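Long-range contact in spindle assembly abnormal protein 6 (Caenorhabditis elegans, PDB 4G79), which forms the central scaffold of centrioles, its homodimers assembling into the structure that sets their ninefold symmetry: residues I57-F67 and I109-F120. Sequence-based numbering, arbitrary orientation.
Sequences ISRSDDFEFLF and IILDAEKNFCSF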
# COMPACT_ATOMS: atom_id res chain seq x y z
N ILE A 57 -2.75 -23.17 -0.30
CA ILE A 57 -4.12 -22.93 0.16
C ILE A 57 -5.02 -24.09 -0.31
O ILE A 57 -4.79 -24.69 -1.36
CB ILE A 57 -4.71 -21.56 -0.22
CG1 ILE A 57 -4.88 -21.36 -1.73
CG2 ILE A 57 -4.04 -20.35 0.51
CD1 ILE A 57 -5.80 -20.18 -2.05
N SER A 58 -6.00 -24.42 0.52
CA SER A 58 -7.00 -25.45 0.24
C SER A 58 -8.26 -25.13 0.99
O SER A 58 -8.24 -24.30 1.90
CB SER A 58 -6.49 -26.85 0.62
OG SER A 58 -6.17 -26.91 2.00
N ARG A 59 -9.37 -25.78 0.61
CA ARG A 59 -10.64 -25.63 1.32
C ARG A 59 -11.48 -26.87 1.04
O ARG A 59 -11.41 -27.44 -0.07
CB ARG A 59 -11.38 -24.32 1.01
CG ARG A 59 -12.08 -24.29 -0.33
CD ARG A 59 -12.70 -22.93 -0.54
NE ARG A 59 -13.47 -22.90 -1.78
CZ ARG A 59 -14.67 -22.37 -1.88
NH1 ARG A 59 -15.25 -21.80 -0.82
NH2 ARG A 59 -15.31 -22.38 -3.04
N SER A 60 -12.26 -27.31 2.05
CA SER A 60 -13.01 -28.56 1.99
C SER A 60 -14.23 -28.48 1.09
O SER A 60 -14.80 -29.54 0.78
CB SER A 60 -13.41 -29.03 3.38
OG SER A 60 -14.35 -28.16 3.98
N ASP A 61 -14.62 -27.26 0.66
CA ASP A 61 -15.79 -27.08 -0.24
C ASP A 61 -15.54 -27.60 -1.62
O ASP A 61 -16.50 -27.87 -2.35
CB ASP A 61 -16.13 -25.59 -0.43
CG ASP A 61 -16.13 -24.77 0.82
OD1 ASP A 61 -15.06 -24.62 1.44
OD2 ASP A 61 -17.18 -24.20 1.14
N ASP A 62 -14.25 -27.56 -2.05
CA ASP A 62 -13.88 -27.87 -3.41
C ASP A 62 -12.54 -28.59 -3.46
O ASP A 62 -11.50 -28.01 -3.11
CB ASP A 62 -13.83 -26.52 -4.19
CG ASP A 62 -13.56 -26.62 -5.68
OD1 ASP A 62 -13.51 -27.76 -6.21
OD2 ASP A 62 -13.38 -25.57 -6.31
N PHE A 63 -12.55 -29.85 -3.96
CA PHE A 63 -11.34 -30.67 -4.10
C PHE A 63 -10.38 -30.06 -5.13
O PHE A 63 -9.19 -30.34 -5.09
CB PHE A 63 -11.65 -32.14 -4.52
CG PHE A 63 -12.80 -32.92 -3.90
CD1 PHE A 63 -13.03 -32.89 -2.52
CD2 PHE A 63 -13.56 -33.80 -4.67
CE1 PHE A 63 -14.04 -33.67 -1.95
CE2 PHE A 63 -14.58 -34.57 -4.09
CZ PHE A 63 -14.82 -34.50 -2.73
N GLU A 64 -10.89 -29.23 -6.04
CA GLU A 64 -10.09 -28.56 -7.08
C GLU A 64 -9.44 -27.28 -6.56
O GLU A 64 -8.60 -26.72 -7.26
CB GLU A 64 -10.96 -28.25 -8.31
CG GLU A 64 -11.35 -29.50 -9.10
CD GLU A 64 -12.27 -29.23 -10.27
OE1 GLU A 64 -13.24 -28.46 -10.12
OE2 GLU A 64 -12.03 -29.84 -11.35
N PHE A 65 -9.85 -26.80 -5.37
CA PHE A 65 -9.33 -25.61 -4.72
C PHE A 65 -8.06 -26.00 -3.99
O PHE A 65 -8.08 -26.32 -2.80
CB PHE A 65 -10.39 -25.00 -3.79
CG PHE A 65 -10.08 -23.60 -3.33
CD1 PHE A 65 -9.18 -23.37 -2.29
CD2 PHE A 65 -10.64 -22.51 -3.98
CE1 PHE A 65 -8.88 -22.08 -1.88
CE2 PHE A 65 -10.33 -21.21 -3.57
CZ PHE A 65 -9.47 -21.01 -2.51
N LEU A 66 -6.96 -26.09 -4.72
CA LEU A 66 -5.67 -26.50 -4.20
C LEU A 66 -4.62 -25.71 -4.96
O LEU A 66 -4.45 -25.92 -6.17
CB LEU A 66 -5.51 -28.04 -4.37
CG LEU A 66 -4.35 -28.71 -3.63
CD1 LEU A 66 -4.22 -28.22 -2.18
CD2 LEU A 66 -4.45 -30.22 -3.73
N PHE A 67 -4.00 -24.72 -4.30
CA PHE A 67 -3.07 -23.83 -4.98
C PHE A 67 -1.79 -23.64 -4.20
O PHE A 67 -1.83 -23.61 -2.97
CB PHE A 67 -3.71 -22.46 -5.24
CG PHE A 67 -5.03 -22.52 -5.97
CD1 PHE A 67 -5.08 -22.52 -7.35
CD2 PHE A 67 -6.23 -22.57 -5.27
CE1 PHE A 67 -6.30 -22.62 -8.03
CE2 PHE A 67 -7.45 -22.66 -5.95
CZ PHE A 67 -7.48 -22.70 -7.32
N ILE A 109 -9.01 -13.80 -1.88
CA ILE A 109 -8.54 -14.79 -2.85
C ILE A 109 -9.36 -14.55 -4.11
O ILE A 109 -10.60 -14.55 -4.04
CB ILE A 109 -8.63 -16.25 -2.32
CG1 ILE A 109 -7.70 -16.46 -1.09
CG2 ILE A 109 -8.30 -17.26 -3.43
CD1 ILE A 109 -8.22 -17.55 -0.14
N ILE A 110 -8.69 -14.21 -5.20
CA ILE A 110 -9.38 -13.93 -6.45
C ILE A 110 -9.11 -15.14 -7.32
O ILE A 110 -7.97 -15.37 -7.71
CB ILE A 110 -8.94 -12.58 -7.08
CG1 ILE A 110 -9.19 -11.40 -6.11
CG2 ILE A 110 -9.62 -12.34 -8.43
CD1 ILE A 110 -8.00 -10.75 -5.74
N LEU A 111 -10.15 -15.94 -7.52
CA LEU A 111 -10.12 -17.20 -8.25
C LEU A 111 -10.29 -17.00 -9.73
O LEU A 111 -11.24 -16.36 -10.18
CB LEU A 111 -11.24 -18.11 -7.70
CG LEU A 111 -11.16 -19.59 -8.01
CD1 LEU A 111 -9.94 -20.20 -7.42
CD2 LEU A 111 -12.38 -20.30 -7.47
N ASP A 112 -9.39 -17.63 -10.51
CA ASP A 112 -9.47 -17.66 -11.97
C ASP A 112 -10.73 -18.45 -12.38
O ASP A 112 -11.11 -19.38 -11.66
CB ASP A 112 -8.19 -18.30 -12.54
CG ASP A 112 -8.23 -18.60 -14.02
OD1 ASP A 112 -8.50 -17.66 -14.81
OD2 ASP A 112 -8.01 -19.77 -14.40
N ALA A 113 -11.38 -18.07 -13.51
CA ALA A 113 -12.59 -18.72 -14.01
C ALA A 113 -12.44 -20.25 -14.14
O ALA A 113 -13.37 -20.98 -13.76
CB ALA A 113 -12.98 -18.13 -15.37
N GLU A 114 -11.29 -20.73 -14.66
CA GLU A 114 -11.01 -22.14 -14.85
C GLU A 114 -10.24 -22.77 -13.67
O GLU A 114 -9.81 -23.91 -13.78
CB GLU A 114 -10.24 -22.35 -16.16
CG GLU A 114 -11.15 -22.64 -17.34
CD GLU A 114 -10.47 -22.68 -18.69
OE1 GLU A 114 -9.32 -23.18 -18.78
OE2 GLU A 114 -11.10 -22.25 -19.68
N LYS A 115 -10.07 -22.02 -12.55
CA LYS A 115 -9.37 -22.48 -11.34
C LYS A 115 -7.93 -22.95 -11.65
O LYS A 115 -7.45 -23.93 -11.07
CB LYS A 115 -10.15 -23.62 -10.62
CG LYS A 115 -11.54 -23.23 -10.12
CD LYS A 115 -12.31 -24.49 -9.75
CE LYS A 115 -13.70 -24.19 -9.27
NZ LYS A 115 -14.35 -25.41 -8.71
N ASN A 116 -7.25 -22.25 -12.58
CA ASN A 116 -5.85 -22.55 -12.93
C ASN A 116 -4.92 -21.90 -11.91
O ASN A 116 -3.79 -22.34 -11.70
CB ASN A 116 -5.52 -22.07 -14.34
CG ASN A 116 -6.13 -22.89 -15.45
OD1 ASN A 116 -6.13 -24.13 -15.42
ND2 ASN A 116 -6.63 -22.21 -16.47
N PHE A 117 -5.42 -20.83 -11.28
CA PHE A 117 -4.68 -20.04 -10.30
C PHE A 117 -5.62 -19.16 -9.49
O PHE A 117 -6.81 -19.02 -9.81
CB PHE A 117 -3.63 -19.16 -11.02
CG PHE A 117 -4.21 -18.23 -12.06
CD1 PHE A 117 -4.69 -16.97 -11.70
CD2 PHE A 117 -4.25 -18.60 -13.40
CE1 PHE A 117 -5.25 -16.12 -12.67
CE2 PHE A 117 -4.79 -17.74 -14.36
CZ PHE A 117 -5.28 -16.50 -13.99
N CYS A 118 -5.06 -18.51 -8.48
CA CYS A 118 -5.73 -17.53 -7.68
C CYS A 118 -4.69 -16.53 -7.22
O CYS A 118 -3.50 -16.84 -7.19
CB CYS A 118 -6.45 -18.17 -6.50
SG CYS A 118 -5.35 -18.81 -5.22
N SER A 119 -5.15 -15.34 -6.86
CA SER A 119 -4.30 -14.32 -6.28
C SER A 119 -4.63 -14.31 -4.81
O SER A 119 -5.80 -14.24 -4.46
CB SER A 119 -4.55 -12.97 -6.93
OG SER A 119 -3.83 -11.94 -6.27
N PHE A 120 -3.63 -14.53 -3.96
CA PHE A 120 -3.80 -14.50 -2.52
C PHE A 120 -3.36 -13.08 -2.11
O PHE A 120 -2.21 -12.71 -2.38
CB PHE A 120 -2.94 -15.61 -1.86
CG PHE A 120 -2.89 -15.58 -0.35
CD1 PHE A 120 -1.95 -14.80 0.31
CD2 PHE A 120 -3.79 -16.33 0.42
CE1 PHE A 120 -1.90 -14.78 1.72
CE2 PHE A 120 -3.71 -16.33 1.81
CZ PHE A 120 -2.78 -15.54 2.45
O HOH W 1 -7.72 -26.25 -9.61
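Lys115 stretches its side chain out to the other segment and brings its ammonium to two acids. NZ donates to Asp62 OD2 at 2.6 Å, on the syn side and 34° out of the carboxylate plane. Glu64 crosses the lysine at about a right angle and adds a longer salt bridge, OE1 to NZ 3.5 Å. The other oxygen of Asp62 serves its own loop: OD1 accepts from Glu64 N at 3.0 Å, met from above the carboxylate plane, which makes an Asx turn. Asp62 CG stands anti to the backbone N (chi1 -175°), and from there one carboxylate both ties the turn and faces the lysine. With an alanine at Asp62, Lys115 would probably lose its short salt bridge and keep the longer one to Glu64, and Glu64 N would lose its side-chain acceptor.

A water bridges the backbones, 2.6 Å from Glu64 O and 2.8 Å from Lys115 O. Asp62 O accepts from Phe65 N. In the turn 112-115, Asp112 OD2 accepts from the backbone N of Asn116 through its anti lone pair, while Asp112 O accepts from Lys115 N. Ile57 and Phe67 exchange backbone N-H...O bonds in both directions, as do Ile110 and Ser119.

Away from the charges the contact is apolar. Cys118 SG lies over one face of the Phe67 ring, 4.2 Å from its centroid, a sulfur-aromatic contact. Leu111 CD1 meets Phe67 CZ at 3.5 Å. Ile57 points CD1 at Ile109 CD1, tip to tip, and also packs on Cys118 SG.

The segments thus join two antiparallel strand pairs, 51-58 with 66-71 and 106-111 with 117-123, through a shared apolar core with the Asp62-Lys115-Glu64 salt-bridge network at its border, within the beta-sandwich of the SAS-6 N-terminal head domain.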